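Local coordinates for extracellular matrix-binding protein EbhA (Staphylococcus aureus, PDB 2DGJ), which serves as a cell wall-associated adhesin and probably binds the extracellular matrix through a rod of three-helix bundles built from FIVAR and GA modules, at the interface of chains A and B. Residues are numbered along the deposited sequence; one frame, centred on the assembly and turned at random. Chains: chain A/B, hypothetical protein ebhA.

The interface of chains A and B. Residues chain A 31, 34-35, 38-39; chain B 187-188, 191-192.
A helix of the first FIVAR domain in chain A (27-46) lies against a helix of the second FIVAR domain in chain B (180-196), both from the three-helix bundles of the Ebh rod. The patch forms part of a two-fold symmetric contact between two copies of the rod, which may reflect crystal packing as much as a natural pairing. A:Gln35 hides the most surface here (78 Å²) and carries the hydrogen bonds. CB and CG of A:Gln35 pass obliquely, each 4.1 Å from OG1 of B:Thr191, with CG anti to the carbonyl carbon (chi1 -68°). A bend at chi2 (-52°) then turns the amide toward the B helix, where CD of A:Gln35 rests 3.7 Å from CG of B:Leu187. At the tip the amide divides between two partners. The carbonyl oxygen OE1 of A:Gln35 accepts a hydrogen bond from OG1 of B:Thr191, modelled at 2.5 Å, which arrives in the carbonyl plane on a lone pair. The amide nitrogen NE2 of A:Gln35 donates to OD1 of B:Asn188 at 3.1 Å, nearly within its own amide plane but from above the carbonyl plane of the asparagine; the two amides are turned 47° apart. Gripped at both polar ends, the glutamine amide should be held against flipping. B:Thr191 OG1 is also assigned as donor to the backbone O of B:Leu187 one helical turn earlier (3.2 Å), so its hydrogen is probably shared between the two oxygens. Apolar contacts border the polar cluster. CG2 of A:Thr31 meets the CD2 branch of B:Leu187 at 3.7 Å, and on the other side the methyl CG2 of B:Thr191 approaches CB of A:Ala39 at 3.9 Å.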
# COMPACT_ATOMS: atom_id res chain seq x y z
N THR A 31 16.15 10.14 9.17
CA THR A 31 16.55 10.18 10.57
C THR A 31 17.88 10.90 10.78
O THR A 31 18.01 11.71 11.70
CB THR A 31 16.67 8.75 11.14
OG1 THR A 31 15.38 8.12 11.14
CG2 THR A 31 17.22 8.78 12.56
N ASP A 34 17.25 14.56 10.50
CA ASP A 34 16.54 14.99 11.69
C ASP A 34 17.46 15.09 12.91
O ASP A 34 17.37 16.02 13.70
CB ASP A 34 15.39 14.02 11.98
CG ASP A 34 14.50 14.50 13.11
OD1 ASP A 34 14.02 15.66 13.03
OD2 ASP A 34 14.26 13.73 14.06
N GLN A 35 18.36 14.12 13.04
CA GLN A 35 19.30 14.11 14.16
C GLN A 35 20.35 15.20 14.03
O GLN A 35 20.90 15.67 15.03
CB GLN A 35 19.97 12.74 14.29
CG GLN A 35 19.02 11.64 14.71
CD GLN A 35 18.24 12.01 15.96
OE1 GLN A 35 18.82 12.23 17.02
NE2 GLN A 35 16.92 12.09 15.83
N ALA A 38 18.63 18.48 15.20
CA ALA A 38 18.52 18.47 16.66
C ALA A 38 19.88 18.79 17.26
O ALA A 38 19.99 19.57 18.21
CB ALA A 38 18.04 17.11 17.14
N ALA A 39 20.92 18.19 16.69
CA ALA A 39 22.28 18.42 17.15
C ALA A 39 22.65 19.90 16.97
O ALA A 39 23.24 20.52 17.86
CB ALA A 39 23.24 17.54 16.38
N LEU B 187 16.77 7.97 21.05
CA LEU B 187 17.72 8.44 20.04
C LEU B 187 17.93 9.95 20.15
O LEU B 187 19.07 10.43 20.14
CB LEU B 187 17.21 8.07 18.64
CG LEU B 187 17.92 8.66 17.42
CD1 LEU B 187 19.42 8.51 17.55
CD2 LEU B 187 17.42 7.96 16.18
N ASN B 188 16.83 10.69 20.27
CA ASN B 188 16.90 12.14 20.40
C ASN B 188 17.64 12.57 21.66
O ASN B 188 18.32 13.59 21.67
CB ASN B 188 15.50 12.75 20.39
CG ASN B 188 14.93 12.88 19.00
OD1 ASN B 188 15.51 13.53 18.14
ND2 ASN B 188 13.78 12.25 18.77
N THR B 191 21.51 12.24 21.05
CA THR B 191 21.93 13.31 20.16
C THR B 191 21.96 14.66 20.86
O THR B 191 22.95 15.38 20.79
CB THR B 191 21.00 13.40 18.93
OG1 THR B 191 21.03 12.16 18.22
CG2 THR B 191 21.46 14.52 18.00
N ARG B 192 20.87 15.01 21.54
CA ARG B 192 20.79 16.28 22.24
C ARG B 192 21.78 16.39 23.39
O ARG B 192 22.39 17.44 23.61
CB ARG B 192 19.38 16.51 22.75
CG ARG B 192 18.40 16.90 21.66
CD ARG B 192 16.96 16.85 22.14
NE ARG B 192 16.02 17.19 21.07
CZ ARG B 192 14.74 16.84 21.06
NH1 ARG B 192 14.22 16.15 22.06
NH2 ARG B 192 13.97 17.18 20.03